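Local coordinates for protein ORF10 (Moritella marina, PDB 6RIW) that forms the ketosynthase-chain length factor didomain of a polyunsaturated fatty acid synthase and probably takes part in condensing acyl units during chain elongation, at residues 462-470 against 673-683; 146-154 against 932-941. All blocks are in the same frame, centred on the assembly; numbering follows the deposited sequence.

Interaction 1 (462-470 against 673-683); sequences VAKPREPLA and VELAENLFQTS
Bends at chi3 (-89°) and again at chi4 curl the side chain of K464 toward the C-terminal end of helix 668-682, where NZ bonds to F680 O at 2.9 Å. The same NZ reaches S683 O at 3.0 Å, so two carbonyls at the helix end grip the ammonium, a hold the helix dipole would probably reinforce. The backbone of K464 is held too: its N donates to Q681 O, in the carbonyl plane, while Q681 returns NE2 to K464 O at 3.0 Å, with that acceptor lying in its amide plane. One turn back, E677 holds its CG anti to the backbone N (chi1 179°) and reaches out to R466. The salt bridge from R466 NE to E677 OE2, 2.8 Å long, is nearly straight and meets the carboxylate from above its plane; OE1 pairs with K214 of the first ketosynthase-type domain. Two waters also bridge R466 NH2 and E677 OE2. Deeper in, L469 divides its methyls, CD1 against V673 CG1 and CD2 at the edge of the F680 ring, 3.5 Å from CE2. The loop thus runs along the helix and L469, starting strand 469-478, packs on it, as in the layered alpha/beta architecture of the thiolase-like fold.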
ATOM      1  N   VAL A 462      -2.563  19.157 -24.171  1.00 29.73           N
ATOM      2  CA  VAL A 462      -2.025  19.579 -22.879  1.00 25.87           C
ATOM      3  C   VAL A 462      -3.032  19.252 -21.784  1.00 24.22           C
ATOM      4  O   VAL A 462      -4.225  19.036 -22.033  1.00 26.56           O
ATOM      5  CB  VAL A 462      -1.655  21.072 -22.837  1.00 26.35           C
ATOM      6  CG1 VAL A 462      -0.544  21.381 -23.837  1.00 32.44           C
ATOM      7  CG2 VAL A 462      -2.888  21.927 -23.109  1.00 27.74           C
ATOM      8  N   ALA A 463      -2.529  19.195 -20.552  1.00 23.15           N
ATOM      9  CA  ALA A 463      -3.407  18.963 -19.417  1.00 21.91           C
ATOM     10  C   ALA A 463      -4.348  20.149 -19.223  1.00 23.07           C
ATOM     11  O   ALA A 463      -4.017  21.291 -19.556  1.00 23.43           O
ATOM     12  CB  ALA A 463      -2.576  18.741 -18.149  1.00 22.27           C
ATOM     13  N   LYS A 464      -5.532  19.869 -18.676  1.00 19.10           N
ATOM     14  CA  LYS A 464      -6.455  20.935 -18.331  1.00 22.59           C
ATOM     15  C   LYS A 464      -5.873  21.763 -17.192  1.00 22.80           C
ATOM     16  O   LYS A 464      -5.137  21.236 -16.340  1.00 19.61           O
ATOM     17  CB  LYS A 464      -7.810  20.370 -17.902  1.00 24.81           C
ATOM     18  CG  LYS A 464      -8.426  19.432 -18.896  1.00 29.03           C
ATOM     19  CD  LYS A 464      -9.918  19.359 -18.704  1.00 38.68           C
ATOM     20  CE  LYS A 464     -10.302  18.288 -17.719  1.00 31.02           C
ATOM     21  NZ  LYS A 464      -9.698  16.983 -18.108  1.00 32.86           N
ATOM     22  N   PRO A 465      -6.175  23.061 -17.156  1.00 23.59           N
ATOM     23  CA  PRO A 465      -5.723  23.886 -16.032  1.00 24.01           C
ATOM     24  C   PRO A 465      -6.332  23.381 -14.735  1.00 21.34           C
ATOM     25  O   PRO A 465      -7.436  22.835 -14.723  1.00 21.22           O
ATOM     26  CB  PRO A 465      -6.241  25.290 -16.378  1.00 29.55           C
ATOM     27  CG  PRO A 465      -6.601  25.244 -17.840  1.00 27.56           C
ATOM     28  CD  PRO A 465      -6.990  23.823 -18.125  1.00 25.99           C
ATOM     29  N   ARG A 466      -5.587  23.543 -13.645  1.00 21.20           N
ATOM     30  CA  ARG A 466      -6.078  23.118 -12.334  1.00 21.75           C
ATOM     31  C   ARG A 466      -7.198  24.049 -11.863  1.00 22.65           C
ATOM     32  O   ARG A 466      -7.288  25.205 -12.280  1.00 24.53           O
ATOM     33  CB  ARG A 466      -4.935  23.127 -11.312  1.00 22.50           C
ATOM     34  CG  ARG A 466      -4.521  24.572 -10.978  1.00 26.03           C
ATOM     35  CD  ARG A 466      -3.799  24.685  -9.667  1.00 34.28           C
ATOM     36  NE  ARG A 466      -4.609  24.333  -8.499  1.00 29.00           N
ATOM     37  CZ  ARG A 466      -5.424  25.161  -7.843  1.00 30.68           C
ATOM     38  NH1 ARG A 466      -5.599  26.421  -8.242  1.00 30.54           N
ATOM     39  NH2 ARG A 466      -6.069  24.722  -6.771  1.00 28.72           N
ATOM     40  N   GLU A 467      -8.070  23.529 -11.007  1.00 25.84           N
ATOM     41  CA  GLU A 467      -9.129  24.309 -10.383  1.00 24.88           C
ATOM     42  C   GLU A 467      -9.254  23.879  -8.933  1.00 19.44           C
ATOM     43  O   GLU A 467      -8.900  22.747  -8.585  1.00 21.37           O
ATOM     44  CB  GLU A 467     -10.505  24.132 -11.050  1.00 27.87           C
ATOM     45  CG  GLU A 467     -10.533  23.746 -12.507  1.00 28.60           C
ATOM     46  CD  GLU A 467     -11.946  23.385 -12.960  1.00 29.60           C
ATOM     47  OE1 GLU A 467     -12.088  22.654 -13.971  1.00 36.09           O
ATOM     48  OE2 GLU A 467     -12.900  23.817 -12.275  1.00 27.01           O
ATOM     49  N   PRO A 468      -9.783  24.747  -8.064  1.00 21.29           N
ATOM     50  CA  PRO A 468     -10.137  24.293  -6.713  1.00 18.99           C
ATOM     51  C   PRO A 468     -11.047  23.077  -6.772  1.00 20.26           C
ATOM     52  O   PRO A 468     -11.793  22.864  -7.733  1.00 18.32           O
ATOM     53  CB  PRO A 468     -10.860  25.501  -6.099  1.00 20.96           C
ATOM     54  CG  PRO A 468     -10.296  26.678  -6.830  1.00 22.42           C
ATOM     55  CD  PRO A 468     -10.029  26.191  -8.238  1.00 22.70           C
ATOM     56  N   LEU A 469     -10.965  22.265  -5.730  1.00 15.44           N
ATOM     57  CA  LEU A 469     -11.808  21.087  -5.601  1.00 15.43           C
ATOM     58  C   LEU A 469     -12.978  21.430  -4.703  1.00 16.40           C
ATOM     59  O   LEU A 469     -12.782  22.008  -3.635  1.00 19.69           O
ATOM     60  CB  LEU A 469     -11.016  19.930  -4.993  1.00 14.86           C
ATOM     61  CG  LEU A 469      -9.909  19.327  -5.850  1.00 18.21           C
ATOM     62  CD1 LEU A 469      -9.032  18.461  -4.960  1.00 20.60           C
ATOM     63  CD2 LEU A 469     -10.531  18.497  -6.956  1.00 21.98           C
ATOM     64  N   ALA A 470     -14.181  21.039  -5.099  1.00 12.42           N
ATOM     65  CA  ALA A 470     -15.340  21.204  -4.239  1.00 13.97           C
ATOM     66  C   ALA A 470     -15.607  19.912  -3.482  1.00 13.01           C
ATOM     67  O   ALA A 470     -15.693  18.851  -4.091  1.00 13.60           O
ATOM     68  CB  ALA A 470     -16.571  21.590  -5.066  1.00 16.43           C
ATOM     69  N   VAL A 673      -5.331  14.282  -2.106  1.00 11.04           N
ATOM     70  CA  VAL A 673      -5.925  15.521  -2.612  1.00 11.26           C
ATOM     71  C   VAL A 673      -5.146  16.017  -3.828  1.00 13.83           C
ATOM     72  O   VAL A 673      -5.723  16.384  -4.860  1.00 12.57           O
ATOM     73  CB  VAL A 673      -5.975  16.567  -1.485  1.00 10.56           C
ATOM     74  CG1 VAL A 673      -6.427  17.930  -2.018  1.00 12.41           C
ATOM     75  CG2 VAL A 673      -6.889  16.079  -0.333  1.00 12.39           C
ATOM     76  N   GLU A 674      -3.809  16.031  -3.719  1.00 13.29           N
ATOM     77  CA  GLU A 674      -2.945  16.420  -4.834  1.00 12.46           C
ATOM     78  C   GLU A 674      -3.146  15.512  -6.037  1.00 15.11           C
ATOM     79  O   GLU A 674      -3.242  15.984  -7.179  1.00 15.84           O
ATOM     80  CB  GLU A 674      -1.484  16.383  -4.389  1.00 15.02           C
ATOM     81  CG  GLU A 674      -0.449  16.614  -5.503  1.00 21.17           C
ATOM     82  CD  GLU A 674       0.994  16.647  -4.954  1.00 24.10           C
ATOM     83  OE1 GLU A 674       1.443  15.670  -4.285  1.00 23.28           O
ATOM     84  OE2 GLU A 674       1.669  17.666  -5.176  1.00 25.24           O
ATOM     85  N   LEU A 675      -3.227  14.207  -5.803  1.00 12.75           N
ATOM     86  CA  LEU A 675      -3.480  13.266  -6.899  1.00 12.88           C
ATOM     87  C   LEU A 675      -4.853  13.489  -7.534  1.00 14.72           C
ATOM     88  O   LEU A 675      -4.987  13.474  -8.771  1.00 13.95           O
ATOM     89  CB  LEU A 675      -3.352  11.828  -6.378  1.00 12.19           C
ATOM     90  CG  LEU A 675      -3.626  10.681  -7.363  1.00 12.76           C
ATOM     91  CD1 LEU A 675      -2.790  10.868  -8.630  1.00 15.46           C
ATOM     92  CD2 LEU A 675      -3.291   9.337  -6.671  1.00 15.27           C
ATOM     93  N   ALA A 676      -5.890  13.687  -6.714  1.00 11.75           N
ATOM     94  CA  ALA A 676      -7.223  13.919  -7.275  1.00 13.28           C
ATOM     95  C   ALA A 676      -7.222  15.143  -8.198  1.00 15.42           C
ATOM     96  O   ALA A 676      -7.768  15.100  -9.311  1.00 13.60           O
ATOM     97  CB  ALA A 676      -8.246  14.079  -6.154  1.00 13.15           C
ATOM     98  N   GLU A 677      -6.593  16.237  -7.759  1.00 13.63           N
ATOM     99  CA  GLU A 677      -6.432  17.397  -8.645  1.00 16.35           C
ATOM    100  C   GLU A 677      -5.786  16.981  -9.966  1.00 16.54           C
ATOM    101  O   GLU A 677      -6.248  17.341 -11.058  1.00 14.88           O
ATOM    102  CB  GLU A 677      -5.587  18.473  -7.954  1.00 15.60           C
ATOM    103  CG  GLU A 677      -5.356  19.704  -8.820  1.00 23.26           C
ATOM    104  CD  GLU A 677      -4.227  20.605  -8.335  1.00 34.27           C
ATOM    105  OE1 GLU A 677      -3.045  20.314  -8.654  1.00 32.89           O
ATOM    106  OE2 GLU A 677      -4.526  21.626  -7.666  1.00 33.64           O
ATOM    107  N   ASN A 678      -4.728  16.184  -9.884  1.00 15.85           N
ATOM    108  CA  ASN A 678      -4.023  15.814 -11.098  1.00 15.03           C
ATOM    109  C   ASN A 678      -4.888  14.926 -11.984  1.00 16.95           C
ATOM    110  O   ASN A 678      -4.829  15.028 -13.219  1.00 17.82           O
ATOM    111  CB  ASN A 678      -2.718  15.118 -10.743  1.00 16.97           C
ATOM    112  CG  ASN A 678      -1.619  15.504 -11.657  1.00 21.43           C
ATOM    113  OD1 ASN A 678      -0.979  16.549 -11.479  1.00 21.91           O
ATOM    114  ND2 ASN A 678      -1.383  14.672 -12.662  1.00 19.41           N
ATOM    115  N   LEU A 679      -5.707  14.058 -11.375  1.00 12.05           N
ATOM    116  CA  LEU A 679      -6.573  13.191 -12.173  1.00 16.33           C
ATOM    117  C   LEU A 679      -7.578  14.007 -12.987  1.00 16.55           C
ATOM    118  O   LEU A 679      -7.880  13.676 -14.142  1.00 16.63           O
ATOM    119  CB  LEU A 679      -7.293  12.186 -11.268  1.00 14.55           C
ATOM    120  CG  LEU A 679      -6.426  11.037 -10.720  1.00 13.29           C
ATOM    121  CD1 LEU A 679      -7.263  10.148  -9.801  1.00 17.01           C
ATOM    122  CD2 LEU A 679      -5.810  10.187 -11.834  1.00 18.77           C
ATOM    123  N   PHE A 680      -8.112  15.077 -12.405  1.00 15.27           N
ATOM    124  CA  PHE A 680      -9.040  15.914 -13.155  1.00 16.38           C
ATOM    125  C   PHE A 680      -8.326  16.661 -14.276  1.00 18.61           C
ATOM    126  O   PHE A 680      -8.924  16.916 -15.327  1.00 19.48           O
ATOM    127  CB  PHE A 680      -9.749  16.883 -12.215  1.00 14.85           C
ATOM    128  CG  PHE A 680     -10.743  16.221 -11.291  1.00 14.35           C
ATOM    129  CD1 PHE A 680     -11.734  15.400 -11.785  1.00 14.29           C
ATOM    130  CD2 PHE A 680     -10.686  16.453  -9.921  1.00 14.31           C
ATOM    131  CE1 PHE A 680     -12.667  14.803 -10.932  1.00 14.92           C
ATOM    132  CE2 PHE A 680     -11.602  15.862  -9.055  1.00 15.63           C
ATOM    133  CZ  PHE A 680     -12.598  15.033  -9.562  1.00 16.07           C
ATOM    134  N   GLN A 681      -7.045  16.995 -14.092  1.00 17.08           N
ATOM    135  CA  GLN A 681      -6.316  17.688 -15.150  1.00 17.71           C
ATOM    136  C   GLN A 681      -5.993  16.780 -16.328  1.00 21.27           C
ATOM    137  O   GLN A 681      -5.843  17.266 -17.456  1.00 19.79           O
ATOM    138  CB  GLN A 681      -5.009  18.264 -14.608  1.00 16.08           C
ATOM    139  CG  GLN A 681      -5.177  19.434 -13.658  1.00 18.92           C
ATOM    140  CD  GLN A 681      -3.841  19.968 -13.215  1.00 23.17           C
ATOM    141  OE1 GLN A 681      -3.286  19.504 -12.229  1.00 23.64           O
ATOM    142  NE2 GLN A 681      -3.293  20.911 -13.967  1.00 19.16           N
ATOM    143  N   THR A 682      -5.816  15.478 -16.094  1.00 19.22           N
ATOM    144  CA  THR A 682      -5.224  14.611 -17.106  1.00 17.63           C
ATOM    145  C   THR A 682      -6.169  13.546 -17.639  1.00 21.03           C
ATOM    146  O   THR A 682      -5.767  12.776 -18.519  1.00 27.20           O
ATOM    147  CB  THR A 682      -3.958  13.923 -16.569  1.00 21.09           C
ATOM    148  OG1 THR A 682      -4.289  13.097 -15.443  1.00 21.64           O
ATOM    149  CG2 THR A 682      -2.932  14.946 -16.134  1.00 19.47           C
ATOM    150  N   SER A 683      -7.401  13.468 -17.150  1.00 18.27           N
ATOM    151  CA  SER A 683      -8.296  12.397 -17.564  1.00 22.18           C
ATOM    152  C   SER A 683      -9.709  12.947 -17.578  1.00 21.97           C
ATOM    153  O   SER A 683      -9.936  14.122 -17.271  1.00 21.50           O
ATOM    154  CB  SER A 683      -8.193  11.171 -16.643  1.00 25.04           C
ATOM    155  OG  SER A 683      -8.845  11.409 -15.408  1.00 21.82           O
TER
HETATM  156  O   HOH W   1      -4.536  22.353  -5.078  1.00 22.82           O
HETATM  157  O   HOH W   2      -7.090  21.679  -6.772  1.00 27.44           O
HETATM  158  O   HOH W   3      -7.955  20.301 -11.147  1.00 22.83           O

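Interaction 2 (146-154 against 932-941); sequences KAVLHPDFQ and IKAQFAGKHL
Two turns that follow helix ends, a type I turn from H150 to F153 and a type II turn from F936 to K939, meet where helices 129-148 and 929-934 give way to loop. H150 carries the polar link: NE2 donates to K939 O at 2.9 Å, somewhat out of the ring plane, while ND1 accepts D152 N within that plane, so both ring nitrogens are engaged and the rotation of the imidazole is fixed. L941 lays CD1 over one face of this ring, 3.8 Å from its centroid, as a CH-pi contact. An alanine in place of H150 would probably leave K939 O without its donor and L941 CD1 without the face it rests on. Next to the imidazole, L149 sets CB squarely over the face of F936, 4.0 Å from the centroid, and turns CD2 to I932 CG2. The extended K933 chain runs past V148, its CE 3.5 Å from V148 CG1. One water joins L149 O to K933 O; another joins D152 OD2 to L941 N. From the second ketosynthase-type domain, L605 and I610 touch F936 and L620 touches L149. Three parts of the chain thus meet at two packed post-helical beta turns, which join the first ketosynthase-type domain to the C-terminal segment.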
ATOM      1  N   LYS A 146       2.382 -21.436  30.502  1.00 16.04           N
ATOM      2  CA  LYS A 146       2.899 -21.617  31.861  1.00 17.17           C
ATOM      3  C   LYS A 146       1.766 -21.908  32.842  1.00 21.27           C
ATOM      4  O   LYS A 146       1.881 -22.799  33.700  1.00 19.32           O
ATOM      5  CB  LYS A 146       3.666 -20.375  32.320  1.00 17.58           C
ATOM      6  CG  LYS A 146       5.027 -20.141  31.663  1.00 18.76           C
ATOM      7  CD  LYS A 146       5.661 -18.912  32.296  1.00 17.64           C
ATOM      8  CE  LYS A 146       7.186 -18.912  32.163  1.00 24.01           C
ATOM      9  NZ  LYS A 146       7.631 -18.801  30.727  1.00 16.52           N
ATOM     10  N   ALA A 147       0.659 -21.161  32.735  1.00 20.46           N
ATOM     11  CA  ALA A 147      -0.457 -21.358  33.660  1.00 22.15           C
ATOM     12  C   ALA A 147      -1.127 -22.707  33.455  1.00 23.93           C
ATOM     13  O   ALA A 147      -1.635 -23.299  34.417  1.00 26.51           O
ATOM     14  CB  ALA A 147      -1.482 -20.227  33.503  1.00 20.76           C
ATOM     15  N   VAL A 148      -1.132 -23.218  32.228  1.00 21.55           N
ATOM     16  CA  VAL A 148      -1.819 -24.469  31.926  1.00 22.70           C
ATOM     17  C   VAL A 148      -0.934 -25.679  32.217  1.00 28.63           C
ATOM     18  O   VAL A 148      -1.382 -26.658  32.825  1.00 26.81           O
ATOM     19  CB  VAL A 148      -2.299 -24.462  30.460  1.00 25.39           C
ATOM     20  CG1 VAL A 148      -2.788 -25.824  30.050  1.00 27.17           C
ATOM     21  CG2 VAL A 148      -3.419 -23.436  30.279  1.00 24.95           C
ATOM     22  N   LEU A 149       0.332 -25.626  31.800  1.00 22.79           N
ATOM     23  CA  LEU A 149       1.191 -26.807  31.709  1.00 24.18           C
ATOM     24  C   LEU A 149       2.196 -26.921  32.845  1.00 24.74           C
ATOM     25  O   LEU A 149       2.329 -27.989  33.452  1.00 24.98           O
ATOM     26  CB  LEU A 149       1.949 -26.802  30.375  1.00 24.07           C
ATOM     27  CG  LEU A 149       1.082 -26.791  29.111  1.00 24.50           C
ATOM     28  CD1 LEU A 149       1.948 -26.590  27.861  1.00 22.24           C
ATOM     29  CD2 LEU A 149       0.283 -28.077  29.018  1.00 22.85           C
ATOM     30  N   HIS A 150       2.902 -25.844  33.143  1.00 21.27           N
ATOM     31  CA  HIS A 150       4.085 -25.913  33.976  1.00 23.43           C
ATOM     32  C   HIS A 150       4.635 -24.507  34.135  1.00 22.06           C
ATOM     33  O   HIS A 150       4.805 -23.796  33.129  1.00 22.38           O
ATOM     34  CB  HIS A 150       5.126 -26.847  33.336  1.00 21.50           C
ATOM     35  CG  HIS A 150       6.194 -27.302  34.277  1.00 20.56           C
ATOM     36  ND1 HIS A 150       7.067 -26.428  34.892  1.00 19.44           N
ATOM     37  CD2 HIS A 150       6.551 -28.547  34.686  1.00 20.57           C
ATOM     38  CE1 HIS A 150       7.906 -27.110  35.651  1.00 20.90           C
ATOM     39  NE2 HIS A 150       7.610 -28.396  35.547  1.00 23.06           N
ATOM     40  N   PRO A 151       4.906 -24.068  35.368  1.00 19.83           N
ATOM     41  CA  PRO A 151       5.453 -22.721  35.579  1.00 23.07           C
ATOM     42  C   PRO A 151       6.774 -22.486  34.873  1.00 21.79           C
ATOM     43  O   PRO A 151       7.137 -21.328  34.635  1.00 20.77           O
ATOM     44  CB  PRO A 151       5.619 -22.643  37.101  1.00 27.29           C
ATOM     45  CG  PRO A 151       5.677 -24.067  37.553  1.00 26.46           C
ATOM     46  CD  PRO A 151       4.768 -24.817  36.631  1.00 26.29           C
ATOM     47  N   ASP A 152       7.499 -23.541  34.523  1.00 21.61           N
ATOM     48  CA  ASP A 152       8.774 -23.408  33.827  1.00 17.64           C
ATOM     49  C   ASP A 152       8.652 -23.643  32.326  1.00 17.57           C
ATOM     50  O   ASP A 152       9.673 -23.718  31.636  1.00 15.60           O
ATOM     51  CB  ASP A 152       9.798 -24.372  34.438  1.00 21.01           C
ATOM     52  CG  ASP A 152      10.075 -24.069  35.911  1.00 28.65           C
ATOM     53  OD1 ASP A 152      10.116 -22.871  36.298  1.00 31.72           O
ATOM     54  OD2 ASP A 152      10.244 -25.032  36.690  1.00 29.46           O
ATOM     55  N   PHE A 153       7.437 -23.789  31.800  1.00 16.25           N
ATOM     56  CA  PHE A 153       7.280 -23.834  30.355  1.00 16.17           C
ATOM     57  C   PHE A 153       7.832 -22.556  29.726  1.00 14.39           C
ATOM     58  O   PHE A 153       7.660 -21.459  30.266  1.00 16.84           O
ATOM     59  CB  PHE A 153       5.812 -23.998  29.962  1.00 15.60           C
ATOM     60  CG  PHE A 153       5.604 -23.971  28.478  1.00 16.03           C
ATOM     61  CD1 PHE A 153       5.702 -25.134  27.735  1.00 21.01           C
ATOM     62  CD2 PHE A 153       5.367 -22.776  27.813  1.00 17.04           C
ATOM     63  CE1 PHE A 153       5.546 -25.113  26.362  1.00 19.18           C
ATOM     64  CE2 PHE A 153       5.216 -22.761  26.429  1.00 17.61           C
ATOM     65  CZ  PHE A 153       5.303 -23.929  25.716  1.00 17.73           C
ATOM     66  N   GLN A 154       8.503 -22.700  28.583  1.00 12.28           N
ATOM     67  CA  GLN A 154       9.030 -21.558  27.841  1.00 15.44           C
ATOM     68  C   GLN A 154       8.729 -21.732  26.364  1.00 13.31           C
ATOM     69  O   GLN A 154       9.088 -22.749  25.770  1.00 15.42           O
ATOM     70  CB  GLN A 154      10.544 -21.411  28.002  1.00 15.44           C
ATOM     71  CG  GLN A 154      11.034 -20.956  29.340  1.00 17.11           C
ATOM     72  CD  GLN A 154      12.540 -20.891  29.317  1.00 20.77           C
ATOM     73  OE1 GLN A 154      13.205 -21.898  29.089  1.00 22.98           O
ATOM     74  NE2 GLN A 154      13.084 -19.709  29.500  1.00 22.46           N
ATOM     75  N   ILE A 932      -2.202 -34.188  28.795  1.00 33.60           N
ATOM     76  CA  ILE A 932      -0.984 -33.437  28.515  1.00 29.60           C
ATOM     77  C   ILE A 932      -0.456 -32.805  29.791  1.00 32.17           C
ATOM     78  O   ILE A 932       0.748 -32.849  30.069  1.00 34.09           O
ATOM     79  CB  ILE A 932      -1.251 -32.393  27.413  1.00 32.17           C
ATOM     80  CG1 ILE A 932      -1.584 -33.096  26.096  1.00 30.00           C
ATOM     81  CG2 ILE A 932      -0.049 -31.464  27.238  1.00 29.80           C
ATOM     82  CD1 ILE A 932      -2.113 -32.196  25.021  1.00 29.81           C
ATOM     83  N   LYS A 933      -1.353 -32.239  30.607  1.00 30.36           N
ATOM     84  CA  LYS A 933      -0.936 -31.641  31.872  1.00 32.01           C
ATOM     85  C   LYS A 933      -0.237 -32.660  32.770  1.00 34.03           C
ATOM     86  O   LYS A 933       0.695 -32.313  33.501  1.00 33.74           O
ATOM     87  CB  LYS A 933      -2.148 -31.045  32.590  1.00 30.97           C
ATOM     88  CG  LYS A 933      -2.738 -29.797  31.950  1.00 31.56           C
ATOM     89  CD  LYS A 933      -4.051 -29.403  32.645  1.00 37.05           C
ATOM     90  CE  LYS A 933      -4.512 -28.011  32.220  1.00 37.82           C
ATOM     91  NZ  LYS A 933      -5.785 -27.557  32.869  1.00 43.03           N
ATOM     92  N   ALA A 934      -0.689 -33.922  32.734  1.00 36.63           N
ATOM     93  CA  ALA A 934      -0.098 -34.977  33.558  1.00 32.89           C
ATOM     94  C   ALA A 934       1.268 -35.403  33.044  1.00 32.18           C
ATOM     95  O   ALA A 934       2.100 -35.887  33.816  1.00 37.98           O
ATOM     96  CB  ALA A 934      -1.033 -36.184  33.600  1.00 38.91           C
ATOM     97  N   GLN A 935       1.510 -35.257  31.748  1.00 35.87           N
ATOM     98  CA  GLN A 935       2.837 -35.465  31.189  1.00 36.64           C
ATOM     99  C   GLN A 935       3.834 -34.390  31.609  1.00 36.31           C
ATOM    100  O   GLN A 935       5.035 -34.537  31.347  1.00 33.15           O
ATOM    101  CB  GLN A 935       2.738 -35.505  29.672  1.00 35.78           C
ATOM    102  CG  GLN A 935       2.126 -36.774  29.146  1.00 40.57           C
ATOM    103  CD  GLN A 935       3.156 -37.859  29.020  1.00 44.16           C
ATOM    104  OE1 GLN A 935       3.342 -38.658  29.934  1.00 49.42           O
ATOM    105  NE2 GLN A 935       3.861 -37.880  27.892  1.00 44.03           N
ATOM    106  N   PHE A 936       3.361 -33.303  32.215  1.00 32.32           N
ATOM    107  CA  PHE A 936       4.216 -32.228  32.697  1.00 28.88           C
ATOM    108  C   PHE A 936       4.376 -32.245  34.210  1.00 28.99           C
ATOM    109  O   PHE A 936       5.358 -31.698  34.718  1.00 25.71           O
ATOM    110  CB  PHE A 936       3.638 -30.857  32.283  1.00 24.88           C
ATOM    111  CG  PHE A 936       4.075 -30.371  30.912  1.00 25.77           C
ATOM    112  CD1 PHE A 936       3.342 -30.680  29.783  1.00 23.63           C
ATOM    113  CD2 PHE A 936       5.197 -29.561  30.773  1.00 24.37           C
ATOM    114  CE1 PHE A 936       3.731 -30.235  28.535  1.00 26.54           C
ATOM    115  CE2 PHE A 936       5.589 -29.086  29.523  1.00 23.60           C
ATOM    116  CZ  PHE A 936       4.856 -29.422  28.399  1.00 23.98           C
ATOM    117  N   ALA A 937       3.444 -32.869  34.930  1.00 32.33           N
ATOM    118  CA  ALA A 937       3.371 -32.736  36.380  1.00 30.38           C
ATOM    119  C   ALA A 937       4.660 -33.194  37.053  1.00 30.16           C
ATOM    120  O   ALA A 937       5.167 -34.285  36.776  1.00 31.78           O
ATOM    121  CB  ALA A 937       2.187 -33.546  36.915  1.00 29.25           C
ATOM    122  N   GLY A 938       5.192 -32.341  37.930  1.00 30.19           N
ATOM    123  CA  GLY A 938       6.357 -32.658  38.740  1.00 30.64           C
ATOM    124  C   GLY A 938       7.668 -32.822  37.997  1.00 33.54           C
ATOM    125  O   GLY A 938       8.665 -33.177  38.625  1.00 35.17           O
ATOM    126  N   LYS A 939       7.714 -32.569  36.689  1.00 27.27           N
ATOM    127  CA  LYS A 939       8.929 -32.786  35.911  1.00 27.87           C
ATOM    128  C   LYS A 939       9.887 -31.600  36.013  1.00 27.46           C
ATOM    129  O   LYS A 939       9.481 -30.463  36.269  1.00 25.63           O
ATOM    130  CB  LYS A 939       8.589 -33.049  34.444  1.00 29.50           C
ATOM    131  CG  LYS A 939       7.601 -34.175  34.235  1.00 32.64           C
ATOM    132  CD  LYS A 939       8.297 -35.530  34.203  1.00 39.70           C
ATOM    133  CE  LYS A 939       7.470 -36.568  33.433  1.00 37.71           C
ATOM    134  NZ  LYS A 939       7.628 -36.420  31.949  1.00 46.30           N
ATOM    135  N   HIS A 940      11.176 -31.881  35.828  1.00 25.13           N
ATOM    136  CA  HIS A 940      12.169 -30.837  35.608  1.00 23.21           C
ATOM    137  C   HIS A 940      12.244 -30.564  34.111  1.00 22.96           C
ATOM    138  O   HIS A 940      12.501 -31.486  33.330  1.00 23.25           O
ATOM    139  CB  HIS A 940      13.535 -31.260  36.141  1.00 28.24           C
ATOM    140  CG  HIS A 940      13.567 -31.437  37.631  1.00 38.20           C
ATOM    141  ND1 HIS A 940      13.153 -32.598  38.255  1.00 43.80           N
ATOM    142  CD2 HIS A 940      13.960 -30.597  38.622  1.00 39.79           C
ATOM    143  CE1 HIS A 940      13.290 -32.468  39.563  1.00 42.47           C
ATOM    144  NE2 HIS A 940      13.778 -31.265  39.812  1.00 46.71           N
ATOM    145  N   LEU A 941      12.001 -29.314  33.703  1.00 18.77           N
ATOM    146  CA  LEU A 941      12.127 -28.921  32.300  1.00 17.49           C
ATOM    147  C   LEU A 941      13.504 -28.324  32.047  1.00 16.96           C
ATOM    148  O   LEU A 941      14.027 -27.591  32.890  1.00 19.05           O
ATOM    149  CB  LEU A 941      11.061 -27.888  31.910  1.00 18.90           C
ATOM    150  CG  LEU A 941       9.600 -28.228  32.228  1.00 18.29           C
ATOM    151  CD1 LEU A 941       8.610 -27.226  31.611  1.00 17.00           C
ATOM    152  CD2 LEU A 941       9.294 -29.652  31.763  1.00 21.86           C
TER
HETATM  153  O   HOH W   4       0.906 -29.697  34.896  1.00 35.67           O
HETATM  154  O   HOH W   5      11.850 -27.130  35.715  1.00 28.14           O

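The two contacts show how a long chain can be tied together at widely separated places. Their centres are about 65 Å apart, their nearest atoms about 47 Å, and they fall on opposite sides of the chain's centre. Along the sequence the order is 146-154, 462-470, 673-683, 932-941, so interaction 2 brackets interaction 1. No helix or strand is common to both. Interaction 1 seats the start of strand 469-478 on helix 668-682; interaction 2 joins the end of helix 129-148, in the first ketosynthase-type domain, to the end of helix 929-934 and the turn after it. Interaction 1 therefore lies within the second domain, on a helix that also faces the first, whereas interaction 2 brings the C-terminal part back to the first half of the didomain.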